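Local coordinates for cyclic nucleotide-binding protein (Ruegeria pomeroyi DSS-3, PDB 3H3Z), which probably acts as a dimeric transcription regulator of the Crp family, pairing a cyclic nucleotide-binding domain with a helix-turn-helix domain predicted to bind DNA, at residues S19-H24 with C126-A131; D58-L63 with A101-E106. All coordinates share one frame; numbering follows the deposited sequence. Where two conformers were deposited one is given.

Contact 1: S19-H24 with C126-A131; sequences SLPEQH and CISILA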
loop_
_atom_site.group_PDB
_atom_site.type_symbol
_atom_site.label_atom_id
_atom_site.label_comp_id
_atom_site.label_asym_id
_atom_site.label_seq_id
_atom_site.Cartn_x
_atom_site.Cartn_y
_atom_site.Cartn_z
ATOM N N SER B 19 12.027 -5.406 3.634
ATOM C CA SER B 19 12.241 -4.068 4.168
ATOM C C SER B 19 13.589 -3.833 4.874
ATOM O O SER B 19 13.935 -2.690 5.205
ATOM C CB SER B 19 11.112 -3.806 5.150
ATOM O OG SER B 19 9.860 -4.090 4.505
ATOM N N LEU B 20 14.361 -4.887 5.104
ATOM C CA LEU B 20 15.593 -4.733 5.848
ATOM C C LEU B 20 16.792 -4.369 4.995
ATOM O O LEU B 20 16.806 -4.648 3.774
ATOM C CB LEU B 20 15.947 -6.041 6.555
ATOM C CG LEU B 20 15.126 -6.446 7.741
ATOM C CD1 LEU B 20 15.507 -7.884 8.120
ATOM C CD2 LEU B 20 15.361 -5.482 8.875
ATOM N N PRO B 21 17.819 -3.774 5.649
ATOM C CA PRO B 21 19.031 -3.550 4.902
ATOM C C PRO B 21 19.606 -4.930 4.615
ATOM O O PRO B 21 19.831 -5.701 5.563
ATOM C CB PRO B 21 19.943 -2.757 5.861
ATOM C CG PRO B 21 19.147 -2.484 7.124
ATOM C CD PRO B 21 17.932 -3.344 7.069
ATOM N N GLU B 22 19.803 -5.216 3.322
ATOM C CA GLU B 22 20.395 -6.476 2.814
ATOM C C GLU B 22 21.607 -6.982 3.585
ATOM O O GLU B 22 21.777 -8.186 3.761
ATOM C CB GLU B 22 20.794 -6.316 1.348
ATOM C CG GLU B 22 21.737 -5.146 1.043
ATOM C CD GLU B 22 22.156 -5.104 -0.459
ATOM O OE1 GLU B 22 21.530 -5.840 -1.280
ATOM O OE2 GLU B 22 23.107 -4.338 -0.802
ATOM N N GLN B 23 22.426 -6.072 4.072
ATOM C CA GLN B 23 23.605 -6.459 4.796
ATOM C C GLN B 23 23.350 -6.886 6.229
ATOM O O GLN B 23 24.302 -7.144 6.935
ATOM C CB GLN B 23 24.650 -5.310 4.783
ATOM C CG GLN B 23 24.341 -4.037 5.599
ATOM C CD GLN B 23 23.580 -2.929 4.838
ATOM O OE1 GLN B 23 22.833 -3.156 3.847
ATOM N NE2 GLN B 23 23.756 -1.704 5.337
ATOM N N HIS B 24 22.115 -6.867 6.712
ATOM C CA HIS B 24 21.847 -7.354 8.088
ATOM C C HIS B 24 20.952 -8.594 8.134
ATOM O O HIS B 24 20.960 -9.299 9.135
ATOM C CB HIS B 24 21.206 -6.278 8.964
ATOM C CG HIS B 24 22.094 -5.111 9.271
ATOM N ND1 HIS B 24 22.043 -3.931 8.555
ATOM C CD2 HIS B 24 22.999 -4.917 10.259
ATOM C CE1 HIS B 24 22.907 -3.072 9.070
ATOM N NE2 HIS B 24 23.501 -3.644 10.106
ATOM N N CYS B 126 17.054 1.375 11.821
ATOM C CA CYS B 126 15.636 1.703 11.766
ATOM C C CYS B 126 15.389 2.817 10.744
ATOM O O CYS B 126 14.451 2.722 9.943
ATOM C CB CYS B 126 15.126 2.094 13.157
ATOM S SG CYS B 126 13.350 2.426 13.260
ATOM N N ILE B 127 16.242 3.845 10.750
ATOM C CA ILE B 127 16.153 4.927 9.762
ATOM C C ILE B 127 16.190 4.346 8.316
ATOM O O ILE B 127 15.399 4.687 7.489
ATOM C CB ILE B 127 17.260 5.959 9.917
ATOM C CG1 ILE B 127 17.039 6.774 11.201
ATOM C CG2 ILE B 127 17.286 6.943 8.736
ATOM C CD1 ILE B 127 18.155 7.744 11.503
ATOM N N SER B 128 17.096 3.428 8.054
ATOM C CA SER B 128 17.164 2.734 6.785
ATOM C C SER B 128 15.910 1.875 6.430
ATOM O O SER B 128 15.471 1.778 5.264
ATOM C CB SER B 128 18.414 1.844 6.805
ATOM O OG SER B 128 18.264 0.773 5.878
ATOM N N ILE B 129 15.355 1.219 7.435
ATOM C CA ILE B 129 14.192 0.351 7.226
ATOM C C ILE B 129 12.977 1.203 6.941
ATOM O O ILE B 129 12.177 0.879 6.092
ATOM C CB ILE B 129 13.942 -0.573 8.431
ATOM C CG1 ILE B 129 15.110 -1.567 8.612
ATOM C CG2 ILE B 129 12.668 -1.343 8.234
ATOM C CD1 ILE B 129 15.226 -2.214 10.025
ATOM N N LEU B 130 12.880 2.317 7.647
ATOM C CA LEU B 130 11.762 3.247 7.540
ATOM C C LEU B 130 11.739 3.956 6.175
ATOM O O LEU B 130 10.656 4.253 5.617
ATOM C CB LEU B 130 11.842 4.227 8.701
ATOM C CG LEU B 130 10.735 5.237 8.974
ATOM C CD1 LEU B 130 9.304 4.579 9.013
ATOM C CD2 LEU B 130 11.081 6.022 10.279
ATOM N N ALA B 131 12.917 4.215 5.629
ATOM C CA ALA B 131 13.030 4.807 4.307
ATOM C C ALA B 131 12.383 3.838 3.311
ATOM O O ALA B 131 11.622 4.233 2.449
ATOM C CB ALA B 131 14.504 5.087 3.947
HETATM O O HOH W 1 15.973 -0.964 4.331
#
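S128 and I129 are the two residues of helix segment 126-131 that meet the loop 19-24. The OG of S128, set anti to its own backbone N (chi1 157°), comes up to the ring of P21 and lies 3.6 Å from its CG. The carbonyl of S128 reaches the loop through water 1, which donates both to S128 O (2.9 Å) and to S19 O (2.8 Å); S128 O also accepts from T132 OG1. I129 touches three consecutive loop residues, S19, L20 and P21, with different branches. Its CD1 runs alongside L20, 3.5 Å from CD2, while CG1 passes P21 CD at 3.7 Å. CG2 lies 3.5 Å from S19 O. An alanine in place of I129 would remove these branches and is likely to leave L20 and P21 with a gap against the helix. I129 also packs on L130 of the second subunit, whose C126 is disulfide-bonded to C126 here, so I129 serves both the loop and the dimer helices, while S19 OG is held by L15 O. The loop is thus seated on helix 123-145 by hydrocarbon packing and by a water that donates a hydrogen bond to each of two backbone carbonyls.

Contact 2: D58-L63 with A101-E106; sequences DGWVKL and AVTPCE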
loop_
_atom_site.group_PDB
_atom_site.type_symbol
_atom_site.label_atom_id
_atom_site.label_comp_id
_atom_site.label_asym_id
_atom_site.label_seq_id
_atom_site.Cartn_x
_atom_site.Cartn_y
_atom_site.Cartn_z
ATOM N N ASP B 58 5.329 -22.343 4.871
ATOM C CA ASP B 58 4.438 -23.225 4.107
ATOM C C ASP B 58 3.109 -23.355 4.839
ATOM O O ASP B 58 3.072 -23.266 6.046
ATOM C CB ASP B 58 5.031 -24.626 3.940
ATOM C CG ASP B 58 4.296 -25.440 2.882
ATOM O OD1 ASP B 58 4.367 -25.063 1.672
ATOM O OD2 ASP B 58 3.642 -26.439 3.264
ATOM N N GLY B 59 2.041 -23.585 4.095
ATOM C CA GLY B 59 0.693 -23.710 4.622
ATOM C C GLY B 59 -0.046 -22.396 4.736
ATOM O O GLY B 59 0.390 -21.369 4.194
ATOM N N TRP B 60 -1.156 -22.448 5.479
ATOM C CA TRP B 60 -2.029 -21.315 5.759
ATOM C C TRP B 60 -2.297 -21.097 7.250
ATOM O O TRP B 60 -2.531 -22.042 7.986
ATOM C CB TRP B 60 -3.357 -21.568 5.088
ATOM C CG TRP B 60 -3.218 -21.637 3.627
ATOM C CD1 TRP B 60 -2.800 -22.694 2.895
ATOM C CD2 TRP B 60 -3.498 -20.590 2.706
ATOM N NE1 TRP B 60 -2.816 -22.381 1.569
ATOM C CE2 TRP B 60 -3.237 -21.092 1.423
ATOM C CE3 TRP B 60 -3.968 -19.286 2.844
ATOM C CZ2 TRP B 60 -3.416 -20.338 0.284
ATOM C CZ3 TRP B 60 -4.136 -18.522 1.713
ATOM C CH2 TRP B 60 -3.875 -19.059 0.442
ATOM N N VAL B 61 -2.303 -19.843 7.665
ATOM C CA VAL B 61 -2.524 -19.449 9.028
ATOM C C VAL B 61 -3.622 -18.423 9.002
ATOM O O VAL B 61 -3.556 -17.509 8.199
ATOM C CB VAL B 61 -1.222 -18.830 9.627
ATOM C CG1 VAL B 61 -1.469 -18.135 10.980
ATOM C CG2 VAL B 61 -0.138 -19.902 9.727
ATOM N N LYS B 62 -4.641 -18.566 9.852
ATOM C CA LYS B 62 -5.683 -17.550 9.897
ATOM C C LYS B 62 -5.524 -16.804 11.190
ATOM O O LYS B 62 -5.047 -17.370 12.168
ATOM C CB LYS B 62 -7.092 -18.142 9.823
ATOM C CG LYS B 62 -7.588 -18.776 11.109
ATOM C CD LYS B 62 -8.807 -19.645 10.913
ATOM C CE LYS B 62 -9.159 -20.350 12.239
ATOM N NZ LYS B 62 -10.238 -21.360 12.147
ATOM N N LEU B 63 -5.890 -15.524 11.158
ATOM C CA LEU B 63 -5.904 -14.702 12.317
ATOM C C LEU B 63 -7.378 -14.425 12.536
ATOM O O LEU B 63 -8.091 -14.209 11.545
ATOM C CB LEU B 63 -5.149 -13.394 12.107
ATOM C CG LEU B 63 -3.655 -13.433 11.714
ATOM C CD1 LEU B 63 -3.011 -12.054 11.857
ATOM C CD2 LEU B 63 -2.932 -14.380 12.560
ATOM N N ALA B 101 -3.185 -22.467 12.730
ATOM C CA ALA B 101 -2.853 -23.175 11.507
ATOM C C ALA B 101 -4.110 -23.726 10.829
ATOM O O ALA B 101 -4.807 -24.557 11.385
ATOM C CB ALA B 101 -1.891 -24.323 11.812
ATOM N N VAL B 102 -4.405 -23.265 9.629
ATOM C CA VAL B 102 -5.552 -23.759 8.903
ATOM C C VAL B 102 -5.189 -25.060 8.201
ATOM O O VAL B 102 -6.050 -25.862 7.947
ATOM C CB VAL B 102 -6.032 -22.746 7.892
ATOM C CG1 VAL B 102 -6.992 -23.401 6.948
ATOM C CG2 VAL B 102 -6.669 -21.617 8.631
ATOM N N THR B 103 -3.918 -25.239 7.879
ATOM C CA THR B 103 -3.422 -26.416 7.254
ATOM C C THR B 103 -2.178 -26.734 8.037
ATOM O O THR B 103 -1.723 -25.906 8.810
ATOM C CB THR B 103 -2.988 -26.142 5.810
ATOM O OG1 THR B 103 -1.724 -25.438 5.818
ATOM C CG2 THR B 103 -4.048 -25.318 5.058
ATOM N N PRO B 104 -1.599 -27.927 7.853
ATOM C CA PRO B 104 -0.318 -28.024 8.551
ATOM C C PRO B 104 0.615 -26.940 8.008
ATOM O O PRO B 104 0.480 -26.533 6.837
ATOM C CB PRO B 104 0.189 -29.440 8.219
ATOM C CG PRO B 104 -0.701 -29.999 7.197
ATOM C CD PRO B 104 -1.967 -29.161 7.141
ATOM N N CYS B 105 1.485 -26.407 8.849
ATOM C CA CYS B 105 2.429 -25.402 8.353
ATOM C C CYS B 105 3.762 -25.278 9.039
ATOM O O CYS B 105 4.002 -25.872 10.093
ATOM C CB CYS B 105 1.792 -23.987 8.273
ATOM S SG CYS B 105 0.374 -23.507 9.118
ATOM N N GLU B 106 4.650 -24.547 8.362
ATOM C CA GLU B 106 5.970 -24.221 8.856
ATOM C C GLU B 106 6.030 -22.719 8.963
ATOM O O GLU B 106 5.544 -22.017 8.092
ATOM C CB GLU B 106 7.056 -24.689 7.906
ATOM C CG GLU B 106 7.036 -26.162 7.568
ATOM C CD GLU B 106 8.092 -26.543 6.502
ATOM O OE1 GLU B 106 9.163 -25.873 6.422
ATOM O OE2 GLU B 106 7.846 -27.521 5.749
#
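D58, W60 and V102 bury more surface than any other residues where 58-63 meets 101-106, spread along a discontinuous antiparallel pairing. D58 forms a hydrogen-bonded pair with E106: its N donates to E106 O (3.2 Å), and E106 N donates back to D58 O, whose position is less certain. Their side chains share a face, CB of D58 4.4 Å from CG of E106, and the carboxylates, D58 OD2 5.0 Å from E106 OE2, probably repel mildly. Backbone angles and the close turn both call for glycine at G59: a side chain would jam against D58 O and run into T103 OG1 and P104 O. W60 holds the turn V102-P104 through its backbone: W60 O takes V102 N at 2.8 Å, tilted 30° from the carbonyl plane, plus a weak bond from T103 N. W60 N donates to T103 OG1 (3.1 Å), which in turn donates a hydrogen bond to P104 O from above that carbonyl plane. Because T103 OG1 sits between backbone N and carbonyl carbon (chi1 75°), the methyl CG2 is carried obliquely to the indole, 3.6 Å from W60 CD1. V102 lays CG2 across the K62 chain at about a right angle, 3.7 Å from K62 CD; K62 NZ is salt-bridged to E72. V61 pairs with A101 without hydrogen bonds. The W60 indole donates to T174 O and packs on F159 and L163 of helix 152-164 and on V77 and T79 of strand 72-79, with T79 OG1 hydrogen-bonded to G59 O; P176 touches W60 and V102, tying this corner of the cyclic nucleotide-binding domain to the helix-turn-helix region.

In the fold
Contact 2 is nested within the chain loop that contact 1 closes: 19-24 comes first, then 58-63, 101-106 and finally 126-131. Their centres lie 28 Å apart and their nearest atoms about 17 Å apart. They share no helix or strand. Contact 2 belongs to the β-roll of the cyclic nucleotide-binding domain, where the chain passes from strand 98-101 of one four-stranded sheet to strand 105-111 of the other. Contact 1 sets the N-terminal helical part on helix 123-145, whose C126 is disulfide-bonded to C126 of the second subunit. Contact 1 thus looks to the second subunit, and contact 2 to the helix-turn-helix region of its own chain, which probably binds DNA.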